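Local coordinates for protein clan CA, family C40, NlpC/P60 superfamily cysteine peptidase (Trichomonas vaginalis, PDB 6BIO) that probably acts as a cysteine peptidase of the NlpC/P60 type, a class of peptidoglycan hydrolases the parasite acquired laterally and turns against bacteria, at residues Asn29-Ala33 against Asn44-Phe50; Thr19-Thr25 against Ser79-Ile85; Asp216-Ile222 against Arg273-Thr277; Ile223-Thr227 against Phe262-Tyr267. The contacts are given in a common frame with arbitrary orientation. Residue numbers count along the deposited sequence, not the author numbering.

Contact 1 (Asn29-Ala33 against Asn44-Phe50); sequences NLVKA and NCYWLYF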
# COMPACT_ATOMS: atom_id res chain seq x y z
N ASN A 29 18.01 -5.33 -2.07
CA ASN A 29 16.65 -4.91 -2.40
C ASN A 29 15.60 -5.53 -1.51
O ASN A 29 14.42 -5.29 -1.75
CB ASN A 29 16.31 -5.21 -3.87
CG ASN A 29 16.04 -6.70 -4.11
OD1 ASN A 29 16.78 -7.50 -3.67
ND2 ASN A 29 14.90 -7.05 -4.74
N LEU A 30 15.99 -6.34 -0.54
CA LEU A 30 15.00 -7.05 0.26
C LEU A 30 15.48 -7.20 1.70
O LEU A 30 16.68 -7.09 1.99
CB LEU A 30 14.68 -8.43 -0.34
CG LEU A 30 15.65 -9.56 -0.13
CD1 LEU A 30 15.09 -10.80 -0.83
CD2 LEU A 30 17.04 -9.29 -0.63
N VAL A 31 14.53 -7.48 2.60
CA VAL A 31 14.82 -7.77 4.00
C VAL A 31 13.85 -8.86 4.45
O VAL A 31 12.65 -8.81 4.15
CB VAL A 31 14.72 -6.49 4.90
CG1 VAL A 31 13.34 -5.84 4.83
CG2 VAL A 31 15.08 -6.79 6.35
N LYS A 32 14.36 -9.83 5.24
CA LYS A 32 13.49 -10.85 5.83
C LYS A 32 12.52 -10.21 6.81
O LYS A 32 12.90 -9.35 7.61
CB LYS A 32 14.33 -11.92 6.53
CG LYS A 32 15.01 -12.83 5.53
CD LYS A 32 15.80 -13.94 6.25
CE LYS A 32 16.42 -14.92 5.23
NZ LYS A 32 17.01 -16.12 5.89
N ALA A 33 11.28 -10.69 6.81
CA ALA A 33 10.26 -10.25 7.75
C ALA A 33 9.85 -11.43 8.63
O ALA A 33 9.87 -12.60 8.20
CB ALA A 33 9.06 -9.70 7.01
N ASN A 44 11.42 -17.03 8.38
CA ASN A 44 10.83 -15.74 8.07
C ASN A 44 9.49 -15.96 7.37
O ASN A 44 9.31 -16.92 6.62
CB ASN A 44 11.74 -14.90 7.19
CG ASN A 44 12.09 -15.56 5.88
OD1 ASN A 44 12.74 -16.61 5.84
ND2 ASN A 44 11.70 -14.92 4.79
N CYS A 45 8.54 -15.07 7.65
CA CYS A 45 7.21 -15.22 7.06
C CYS A 45 7.20 -14.87 5.57
O CYS A 45 6.42 -15.45 4.81
CB CYS A 45 6.15 -14.43 7.83
SG CYS A 45 6.53 -12.69 8.17
N TYR A 46 8.03 -13.91 5.17
CA TYR A 46 8.18 -13.43 3.81
C TYR A 46 9.31 -12.40 3.87
O TYR A 46 10.08 -12.40 4.83
CB TYR A 46 6.83 -12.88 3.24
CG TYR A 46 6.02 -12.00 4.17
CD1 TYR A 46 6.44 -10.72 4.52
CD2 TYR A 46 4.81 -12.47 4.72
CE1 TYR A 46 5.67 -9.93 5.36
CE2 TYR A 46 4.05 -11.69 5.58
CZ TYR A 46 4.50 -10.43 5.91
OH TYR A 46 3.82 -9.58 6.77
N TRP A 47 9.41 -11.53 2.87
CA TRP A 47 10.33 -10.42 2.84
C TRP A 47 9.56 -9.15 2.54
O TRP A 47 8.43 -9.18 2.05
CB TRP A 47 11.35 -10.60 1.70
CG TRP A 47 12.33 -11.73 1.86
CD1 TRP A 47 13.66 -11.61 2.19
CD2 TRP A 47 12.11 -13.13 1.67
NE1 TRP A 47 14.28 -12.84 2.19
CE2 TRP A 47 13.36 -13.79 1.88
CE3 TRP A 47 11.00 -13.90 1.32
CZ2 TRP A 47 13.50 -15.19 1.77
CZ3 TRP A 47 11.15 -15.30 1.21
CH2 TRP A 47 12.39 -15.92 1.44
N LEU A 48 10.18 -8.02 2.85
CA LEU A 48 9.73 -6.74 2.32
C LEU A 48 10.85 -6.13 1.50
O LEU A 48 11.99 -6.59 1.56
CB LEU A 48 9.26 -5.77 3.42
CG LEU A 48 8.00 -6.20 4.15
CD1 LEU A 48 7.72 -5.21 5.27
CD2 LEU A 48 6.81 -6.37 3.23
N TYR A 49 10.52 -5.10 0.69
CA TYR A 49 11.36 -4.72 -0.45
C TYR A 49 11.69 -3.23 -0.48
O TYR A 49 10.94 -2.39 0.02
CB TYR A 49 10.71 -5.19 -1.77
CG TYR A 49 10.55 -6.67 -1.78
CD1 TYR A 49 11.63 -7.50 -2.02
CD2 TYR A 49 9.35 -7.26 -1.41
CE1 TYR A 49 11.51 -8.87 -2.00
CE2 TYR A 49 9.22 -8.61 -1.34
CZ TYR A 49 10.30 -9.43 -1.63
OH TYR A 49 10.17 -10.81 -1.56
N PHE A 50 12.81 -2.94 -1.14
CA PHE A 50 13.30 -1.58 -1.29
C PHE A 50 12.22 -0.64 -1.79
O PHE A 50 11.47 -0.96 -2.72
CB PHE A 50 14.45 -1.62 -2.30
CG PHE A 50 15.02 -0.28 -2.61
CD1 PHE A 50 15.75 0.43 -1.67
CD2 PHE A 50 14.76 0.28 -3.84
CE1 PHE A 50 16.21 1.69 -2.00
CE2 PHE A 50 15.27 1.55 -4.18
CZ PHE A 50 15.96 2.24 -3.26
O HOH W 1 14.79 -17.32 7.33
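Start with the backbone, because nearly every polar group facing the partner strand is used. V31 and L48 form the central hydrogen-bonded antiparallel pair, V31 N to L48 O and L48 N to V31 O, both 2.9 Å. At one end F50 N gives to N29 O, 2.9 Å apart. At the other, A33 N gives to Y46 O at 2.9 Å and A33 O receives C45 N at 2.9 Å, the latter rather bent at 136°. Y46 O has a second donor: N44 ND2 reaches round to it at 3.0 Å. The other end of that amide is satisfied through water, which receives K32 NZ (2.9 Å) and gives to N44 OD1 (2.6 Å), tying the K32 amine to the N44 side chain. Y46 OH looks outside the pair, to E71. CA-H...O contacts fill in between, W47 CA lying 3.1 Å from V31 O. Apolar groups close the rest: L30 CD1 sits on one face of the W47 indole, 3.4 Å from W47 CD1, and L30 CB lies 3.6 Å from Y49 CD1. On the sheet face opposite L30 and Y49, V31 and L48 lean on L23. Y49 makes a cation-pi contact with R199, and Y46 meets F196 and H198, so both hairpin faces reach the NlpC/P60 region. The whole is a beta hairpin with a long connecting loop, at the edge of an antiparallel sheet.

Contact 2 (Thr19-Thr25 against Ser79-Ile85); sequences TIGRLTT and SLEEITI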
# COMPACT_ATOMS: atom_id res chain seq x y z
N THR A 19 4.70 6.14 13.12
CA THR A 19 5.48 6.98 12.23
C THR A 19 5.52 6.33 10.85
O THR A 19 4.92 5.28 10.63
CB THR A 19 6.86 7.27 12.81
OG1 THR A 19 7.50 6.01 13.06
CG2 THR A 19 6.80 8.12 14.07
N ILE A 20 6.21 6.96 9.92
CA ILE A 20 6.28 6.52 8.53
C ILE A 20 7.66 5.97 8.29
O ILE A 20 8.64 6.62 8.62
CB ILE A 20 6.02 7.67 7.54
CG1 ILE A 20 4.66 8.30 7.84
CG2 ILE A 20 6.11 7.16 6.09
CD1 ILE A 20 4.38 9.56 7.06
N GLY A 21 7.72 4.81 7.64
CA GLY A 21 8.98 4.25 7.21
C GLY A 21 9.05 4.03 5.71
O GLY A 21 8.06 3.78 5.03
N ARG A 22 10.27 4.09 5.20
CA ARG A 22 10.54 3.73 3.82
C ARG A 22 11.67 2.72 3.85
O ARG A 22 12.70 2.97 4.50
CB ARG A 22 10.91 4.95 2.95
CG ARG A 22 11.26 4.56 1.51
CD ARG A 22 11.64 5.78 0.66
NE ARG A 22 12.99 6.10 0.90
CZ ARG A 22 14.02 5.71 0.14
NH1 ARG A 22 13.91 5.01 -1.00
NH2 ARG A 22 15.19 6.05 0.55
N LEU A 23 11.50 1.60 3.15
CA LEU A 23 12.52 0.56 3.16
C LEU A 23 13.71 0.97 2.32
O LEU A 23 13.58 1.41 1.18
CB LEU A 23 11.96 -0.76 2.67
CG LEU A 23 11.43 -1.57 3.86
CD1 LEU A 23 10.20 -0.97 4.44
CD2 LEU A 23 11.25 -2.96 3.60
N THR A 24 14.89 0.83 2.91
CA THR A 24 16.14 1.12 2.25
C THR A 24 17.02 -0.11 2.03
O THR A 24 17.98 -0.03 1.23
CB THR A 24 16.93 2.12 3.12
OG1 THR A 24 17.12 1.54 4.41
CG2 THR A 24 16.24 3.47 3.23
N THR A 25 16.77 -1.20 2.74
CA THR A 25 17.42 -2.50 2.54
C THR A 25 18.90 -2.36 2.14
O THR A 25 19.28 -2.75 1.03
CB THR A 25 16.66 -3.38 1.55
OG1 THR A 25 16.59 -2.78 0.25
CG2 THR A 25 15.24 -3.64 2.01
N SER A 79 16.99 -1.77 8.10
CA SER A 79 16.48 -1.92 6.74
C SER A 79 15.52 -0.83 6.30
O SER A 79 15.03 -0.89 5.17
CB SER A 79 15.78 -3.27 6.55
OG SER A 79 14.52 -3.32 7.24
N LEU A 80 15.22 0.15 7.14
CA LEU A 80 14.29 1.21 6.79
C LEU A 80 14.76 2.51 7.44
O LEU A 80 15.59 2.50 8.37
CB LEU A 80 12.86 0.87 7.20
CG LEU A 80 12.45 1.05 8.64
CD1 LEU A 80 11.00 0.70 8.76
CD2 LEU A 80 13.19 0.13 9.57
N GLU A 81 14.18 3.60 6.96
CA GLU A 81 14.38 4.93 7.50
C GLU A 81 13.03 5.54 7.86
O GLU A 81 12.02 5.25 7.23
CB GLU A 81 15.10 5.83 6.46
CG GLU A 81 14.28 6.21 5.25
CD GLU A 81 15.05 6.86 4.13
OE1 GLU A 81 16.25 7.15 4.35
OE2 GLU A 81 14.47 7.10 3.05
N GLU A 82 13.02 6.38 8.90
CA GLU A 82 11.84 7.16 9.25
C GLU A 82 11.72 8.36 8.33
O GLU A 82 12.72 9.00 7.97
CB GLU A 82 11.92 7.67 10.69
CG GLU A 82 12.04 6.54 11.67
CD GLU A 82 11.00 6.59 12.79
OE1 GLU A 82 10.25 7.56 12.91
OE2 GLU A 82 10.96 5.65 13.60
N ILE A 83 10.49 8.69 7.97
CA ILE A 83 10.17 9.76 7.03
C ILE A 83 9.21 10.72 7.70
O ILE A 83 8.20 10.28 8.26
CB ILE A 83 9.42 9.13 5.83
CG1 ILE A 83 10.30 8.14 5.05
CG2 ILE A 83 8.78 10.21 4.94
CD1 ILE A 83 11.46 8.81 4.36
N THR A 84 9.49 12.01 7.58
CA THR A 84 8.49 13.04 7.87
C THR A 84 8.29 13.90 6.64
O THR A 84 9.20 14.08 5.84
CB THR A 84 8.81 13.89 9.12
OG1 THR A 84 10.00 14.66 8.88
CG2 THR A 84 9.04 12.98 10.33
N ILE A 85 7.09 14.45 6.48
CA ILE A 85 6.69 15.10 5.23
C ILE A 85 6.18 16.53 5.47
O ILE A 85 5.09 16.72 6.00
CB ILE A 85 5.64 14.26 4.48
CG1 ILE A 85 6.14 12.83 4.26
CG2 ILE A 85 5.30 14.92 3.16
CD1 ILE A 85 5.07 11.87 3.77
O HOH W 2 7.11 9.78 10.64
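G21 is the hollow here. An ideal CB on it would fall 3.0 Å from L80 CD1, so the leucine takes the space that a side chain would need, L80 CD1 lying 4.4 Å from G21 CA. L80 also leans on L23, with L80 CB 4.3 Å from L23 CD1. On the opposite face I83 is the bump: I83 CB packs 3.9 Å from I20 CG2, and I83 CG1 lies 3.9 Å from R22 CB, so it wedges between the two. I20 stretches further to meet I85, CD1 to CD1 at 4.1 Å. Beside I83, R22 and E81 curl together in a salt bridge, R22 NE and NH2 both 2.8 Å from E81 OE2, and T24 CG2 tucks 3.7 Å from E81 CD. The backbones keep this fit in register: R22 N to E81 O and E81 N to R22 O are both 2.9 Å, and I83 N reaches I20 O at 2.9 Å. Past the strand, S79 O collects T24 N (2.8 Å) and T25 N (3.0 Å), while at the far end a water bridges I20 N and I83 O. Strand 19-23 lies between strand 53-60, bonded at T19 and G21, with L23 bonding D51 and Y52 just before it, and strand 80-88, beyond which, across the sheet, lies strand 114-122. I20 packs on I117 and F120 of strand 114-122, and L23 rests on V31 of strand 30-34.

Contact 3 (Asp216-Ile222 against Arg273-Thr277); sequences DILPGDI and RRYWT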
# COMPACT_ATOMS: atom_id res chain seq x y z
N ASP A 216 -17.96 -9.36 -13.74
CA ASP A 216 -17.99 -8.44 -12.62
C ASP A 216 -16.63 -7.80 -12.35
O ASP A 216 -16.50 -7.07 -11.36
CB ASP A 216 -18.47 -9.18 -11.37
CG ASP A 216 -19.89 -9.67 -11.52
OD1 ASP A 216 -20.68 -8.97 -12.18
OD2 ASP A 216 -20.24 -10.76 -11.01
N ILE A 217 -15.63 -8.05 -13.19
CA ILE A 217 -14.30 -7.54 -12.93
C ILE A 217 -14.28 -6.03 -13.08
O ILE A 217 -15.03 -5.44 -13.87
CB ILE A 217 -13.28 -8.19 -13.88
CG1 ILE A 217 -11.85 -8.02 -13.41
CG2 ILE A 217 -13.45 -7.64 -15.31
CD1 ILE A 217 -10.86 -8.90 -14.15
N LEU A 218 -13.43 -5.39 -12.30
CA LEU A 218 -13.30 -3.95 -12.29
C LEU A 218 -11.83 -3.57 -12.23
O LEU A 218 -10.98 -4.36 -11.79
CB LEU A 218 -14.01 -3.36 -11.07
CG LEU A 218 -15.52 -3.41 -11.07
CD1 LEU A 218 -16.11 -2.95 -9.78
CD2 LEU A 218 -16.06 -2.56 -12.19
N PRO A 219 -11.50 -2.33 -12.63
CA PRO A 219 -10.11 -1.88 -12.57
C PRO A 219 -9.53 -2.10 -11.18
O PRO A 219 -10.18 -1.80 -10.17
CB PRO A 219 -10.23 -0.38 -12.89
CG PRO A 219 -11.40 -0.35 -13.88
CD PRO A 219 -12.37 -1.34 -13.30
N GLY A 220 -8.30 -2.57 -11.14
CA GLY A 220 -7.63 -2.83 -9.90
C GLY A 220 -7.75 -4.26 -9.41
O GLY A 220 -6.96 -4.67 -8.54
N ASP A 221 -8.71 -5.02 -9.92
CA ASP A 221 -8.76 -6.44 -9.61
C ASP A 221 -7.53 -7.09 -10.23
O ASP A 221 -7.07 -6.70 -11.29
CB ASP A 221 -10.03 -7.10 -10.19
CG ASP A 221 -11.32 -6.58 -9.56
OD1 ASP A 221 -11.25 -5.93 -8.49
OD2 ASP A 221 -12.41 -6.91 -10.13
N ILE A 222 -7.00 -8.09 -9.54
CA ILE A 222 -5.90 -8.89 -10.10
C ILE A 222 -6.45 -10.20 -10.64
O ILE A 222 -7.51 -10.67 -10.23
CB ILE A 222 -4.73 -9.12 -9.13
CG1 ILE A 222 -5.10 -10.03 -7.97
CG2 ILE A 222 -4.17 -7.74 -8.66
CD1 ILE A 222 -3.93 -10.45 -7.15
N ARG A 273 -9.21 -11.56 -8.06
CA ARG A 273 -9.19 -11.19 -6.66
C ARG A 273 -9.22 -9.67 -6.53
O ARG A 273 -8.48 -8.95 -7.22
CB ARG A 273 -7.94 -11.71 -5.96
CG ARG A 273 -7.82 -13.21 -5.88
CD ARG A 273 -8.92 -13.82 -5.08
NE ARG A 273 -8.68 -15.24 -4.83
CZ ARG A 273 -9.19 -15.92 -3.81
NH1 ARG A 273 -9.90 -15.30 -2.88
NH2 ARG A 273 -8.92 -17.23 -3.70
N ARG A 274 -10.06 -9.20 -5.61
CA ARG A 274 -10.29 -7.77 -5.37
C ARG A 274 -9.74 -7.43 -3.99
O ARG A 274 -10.29 -7.84 -2.96
CB ARG A 274 -11.78 -7.47 -5.48
CG ARG A 274 -12.11 -6.01 -5.17
CD ARG A 274 -13.52 -5.64 -5.60
NE ARG A 274 -13.69 -5.89 -7.03
CZ ARG A 274 -14.85 -6.02 -7.66
NH1 ARG A 274 -16.01 -5.87 -7.02
NH2 ARG A 274 -14.86 -6.30 -8.96
N TYR A 275 -8.62 -6.73 -3.98
CA TYR A 275 -7.94 -6.35 -2.75
C TYR A 275 -8.33 -4.96 -2.27
O TYR A 275 -7.95 -4.58 -1.16
CB TYR A 275 -6.43 -6.44 -2.93
CG TYR A 275 -5.89 -7.85 -2.83
CD1 TYR A 275 -5.89 -8.70 -3.92
CD2 TYR A 275 -5.34 -8.30 -1.65
CE1 TYR A 275 -5.36 -9.99 -3.81
CE2 TYR A 275 -4.82 -9.59 -1.54
CZ TYR A 275 -4.84 -10.42 -2.62
OH TYR A 275 -4.24 -11.65 -2.49
N TRP A 276 -9.04 -4.18 -3.08
CA TRP A 276 -9.55 -2.88 -2.69
C TRP A 276 -10.96 -3.03 -2.13
O TRP A 276 -11.69 -3.97 -2.47
CB TRP A 276 -9.54 -1.93 -3.88
CG TRP A 276 -10.29 -2.39 -5.11
CD1 TRP A 276 -9.83 -3.21 -6.11
CD2 TRP A 276 -11.62 -2.05 -5.44
NE1 TRP A 276 -10.81 -3.37 -7.05
CE2 TRP A 276 -11.92 -2.67 -6.67
CE3 TRP A 276 -12.60 -1.27 -4.83
CZ2 TRP A 276 -13.15 -2.52 -7.29
CZ3 TRP A 276 -13.81 -1.15 -5.44
CH2 TRP A 276 -14.08 -1.77 -6.65
N THR A 277 -11.32 -2.12 -1.23
CA THR A 277 -12.60 -2.23 -0.55
C THR A 277 -13.38 -0.95 -0.54
O THR A 277 -14.53 -0.94 -0.07
CB THR A 277 -12.44 -2.67 0.92
OG1 THR A 277 -11.83 -1.63 1.65
CG2 THR A 277 -11.62 -3.91 1.05
O HOH W 3 -18.27 -6.14 -8.93
O HOH W 4 -7.16 -6.55 -6.43
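A two-pronged salt bridge dominates: R274 NE gives to D221 OD1 and R274 NH2 to D221 OD2, both at 2.8 Å and nearly straight. The carboxylate takes two more donors, W276 NE1 to OD1 of D221 at 3.0 Å and L218 N to OD2 of D221 at 2.8 Å. R274 NH2 has a proton left for D216 O, 3.0 Å away, and a water links that carbonyl to R274 NH1. Backbone bonds follow. I222 and R273 form a hydrogen-bonded antiparallel pair, I222 N to R273 O and R273 N to I222 O, each 2.9 Å. Ahead of it L218 to D221 make a type II turn closed by D221 N to L218 O at 3.0 Å, with G220 in the positive-phi place. A second water gathers G220 O, R273 O and Y275 N just where the strand ends; Y190 OH also bonds G220 O. Outermost is the packing. L218 CD1 lies over one face of the R274 guanidinium and 3.9 Å from W276 CZ2 at the indole edge. I222 CD1 approaches Y275 CE1 at 3.7 Å, I222 CG1 meets R273 CB at 3.9 Å, and M186 of helix 182-191 touches I222. With four N-H donors around one buried carboxylate, and an arginine supplying two of them, the negative charge of D221 is answered in place and the turn is bound firmly to the chain's C-terminal end.

Contact 4 (Ile223-Thr227 against Phe262-Tyr267); sequences ITFRT and FYKYPY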
# COMPACT_ATOMS: atom_id res chain seq x y z
N ILE A 223 -5.78 -10.70 -11.67
CA ILE A 223 -6.12 -11.95 -12.34
C ILE A 223 -4.90 -12.84 -12.28
O ILE A 223 -3.84 -12.44 -12.76
CB ILE A 223 -6.49 -11.70 -13.80
CG1 ILE A 223 -7.47 -10.54 -13.99
CG2 ILE A 223 -7.02 -12.97 -14.41
CD1 ILE A 223 -7.34 -9.90 -15.37
N THR A 224 -5.03 -14.02 -11.67
CA THR A 224 -3.93 -14.97 -11.66
C THR A 224 -4.14 -16.01 -12.76
O THR A 224 -5.27 -16.26 -13.20
CB THR A 224 -3.80 -15.65 -10.30
OG1 THR A 224 -5.02 -16.33 -10.01
CG2 THR A 224 -3.48 -14.60 -9.23
N PHE A 225 -3.04 -16.59 -13.23
CA PHE A 225 -3.04 -17.49 -14.36
C PHE A 225 -2.10 -18.67 -14.10
O PHE A 225 -1.12 -18.58 -13.37
CB PHE A 225 -2.55 -16.80 -15.65
CG PHE A 225 -3.33 -15.54 -16.05
CD1 PHE A 225 -4.45 -15.64 -16.87
CD2 PHE A 225 -2.93 -14.27 -15.63
CE1 PHE A 225 -5.14 -14.48 -17.28
CE2 PHE A 225 -3.61 -13.15 -16.05
CZ PHE A 225 -4.71 -13.25 -16.86
N ARG A 226 -2.41 -19.78 -14.80
CA ARG A 226 -1.57 -20.96 -14.83
C ARG A 226 -0.90 -21.01 -16.19
O ARG A 226 -1.57 -21.29 -17.20
CB ARG A 226 -2.40 -22.22 -14.54
CG ARG A 226 -3.17 -22.10 -13.24
CD ARG A 226 -3.65 -23.46 -12.74
NE ARG A 226 -4.57 -24.04 -13.71
CZ ARG A 226 -5.85 -23.77 -13.83
NH1 ARG A 226 -6.49 -23.02 -12.94
NH2 ARG A 226 -6.55 -24.32 -14.84
N THR A 227 0.39 -20.69 -16.24
CA THR A 227 1.09 -20.51 -17.52
C THR A 227 2.19 -21.52 -17.78
O THR A 227 2.83 -21.42 -18.83
CB THR A 227 1.68 -19.09 -17.68
OG1 THR A 227 2.81 -18.93 -16.83
CG2 THR A 227 0.64 -18.00 -17.40
N PHE A 262 -7.28 -9.11 -22.42
CA PHE A 262 -7.62 -10.17 -21.48
C PHE A 262 -8.20 -11.39 -22.22
O PHE A 262 -7.78 -12.54 -21.99
CB PHE A 262 -8.63 -9.60 -20.46
CG PHE A 262 -9.02 -10.52 -19.33
CD1 PHE A 262 -8.30 -11.67 -18.97
CD2 PHE A 262 -10.17 -10.20 -18.59
CE1 PHE A 262 -8.74 -12.48 -17.89
CE2 PHE A 262 -10.60 -10.99 -17.52
CZ PHE A 262 -9.89 -12.14 -17.17
N TYR A 263 -9.17 -11.16 -23.10
CA TYR A 263 -9.86 -12.27 -23.74
C TYR A 263 -8.94 -13.06 -24.66
O TYR A 263 -9.10 -14.27 -24.78
CB TYR A 263 -11.07 -11.74 -24.51
CG TYR A 263 -11.85 -12.80 -25.24
CD1 TYR A 263 -12.71 -13.65 -24.54
CD2 TYR A 263 -11.75 -12.96 -26.63
CE1 TYR A 263 -13.44 -14.63 -25.21
CE2 TYR A 263 -12.46 -13.93 -27.30
CZ TYR A 263 -13.31 -14.77 -26.57
OH TYR A 263 -14.04 -15.75 -27.21
N LYS A 264 -7.96 -12.41 -25.29
CA LYS A 264 -7.01 -13.08 -26.17
C LYS A 264 -5.81 -13.70 -25.45
O LYS A 264 -5.02 -14.41 -26.09
CB LYS A 264 -6.47 -12.10 -27.20
CG LYS A 264 -7.52 -11.57 -28.13
CD LYS A 264 -6.88 -10.81 -29.29
CE LYS A 264 -7.88 -10.45 -30.38
NZ LYS A 264 -7.91 -8.99 -30.59
N TYR A 265 -5.63 -13.46 -24.18
CA TYR A 265 -4.46 -14.01 -23.50
C TYR A 265 -4.62 -15.53 -23.41
O TYR A 265 -5.62 -16.01 -22.85
CB TYR A 265 -4.36 -13.40 -22.12
CG TYR A 265 -3.09 -13.71 -21.37
CD1 TYR A 265 -1.84 -13.37 -21.89
CD2 TYR A 265 -3.13 -14.31 -20.12
CE1 TYR A 265 -0.69 -13.65 -21.20
CE2 TYR A 265 -1.97 -14.57 -19.42
CZ TYR A 265 -0.76 -14.23 -19.97
OH TYR A 265 0.38 -14.49 -19.26
N PRO A 266 -3.66 -16.33 -23.90
CA PRO A 266 -3.94 -17.76 -24.12
C PRO A 266 -3.57 -18.65 -22.96
O PRO A 266 -3.04 -19.74 -23.19
CB PRO A 266 -3.07 -18.07 -25.35
CG PRO A 266 -1.91 -17.19 -25.12
CD PRO A 266 -2.45 -15.91 -24.62
N TYR A 267 -3.81 -18.24 -21.73
CA TYR A 267 -3.55 -19.07 -20.57
C TYR A 267 -4.74 -19.02 -19.64
O TYR A 267 -5.43 -18.00 -19.56
CB TYR A 267 -2.32 -18.58 -19.81
CG TYR A 267 -1.09 -18.62 -20.65
CD1 TYR A 267 -0.39 -19.80 -20.82
CD2 TYR A 267 -0.61 -17.48 -21.27
CE1 TYR A 267 0.76 -19.84 -21.57
CE2 TYR A 267 0.51 -17.53 -22.06
CZ TYR A 267 1.18 -18.71 -22.20
OH TYR A 267 2.32 -18.74 -22.97
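F262 opens the walk with its ring. I223 CD1 lies over its face, 3.8 Å from the centroid of F262 and only 12° off the normal, a clear CH-pi contact, while F225 CE1 comes to the ring edge at 4.2 Å from F262 CE1. A type I turn, closed by Y265 N to F262 O at 3.2 Å, then swings the chain out and back. Y265 returns to set its edge against the face of F225, a T-shaped pair with centroids 4.7 Å apart and planes at 71°; Y265 CD2 is 3.5 Å from F225 CE1. Y265 OH lies 4.0 Å from T227 CG2. Y267 finishes the approach: Y267 O is 3.7 Å from F225 CD1, and T227 CB stands over the ring, 4.1 Å from the Y267 centroid. F247 of strand 246-251 meets both F225 and Y265, V269 touches F225 and F262, and T227 OG1 bonds T236 OG1. Polar bonding between the two segments is absent: adhesion comes from aromatic faces, edges and methyl groups, so the loop is held to the strand by shape and by exclusion of water.

In the fold
The four contacts fall into two pairs. Contacts 1 and 2 belong to one antiparallel sheet, with centres 14 Å apart and L48 CB touching L23 CD2 at 3.5 Å; contact 1 lies at its outer edge, contact 2 further in. Contacts 3 and 4 share the NlpC/P60 sheet, where strands 222-225 and 269-274 are neighbours, and touch where I217 CD1 meets I223 CG1 at 3.8 Å; contact 4 is nested inside the loop contact 3 closes. All are partly buried, contact 4 lying farthest from the chain's centre. Backbone bonds dominate contacts 1 and 2, a buried carboxylate governs contact 3, and aromatic and methyl packing, with no polar bond between the segments, serves contact 4.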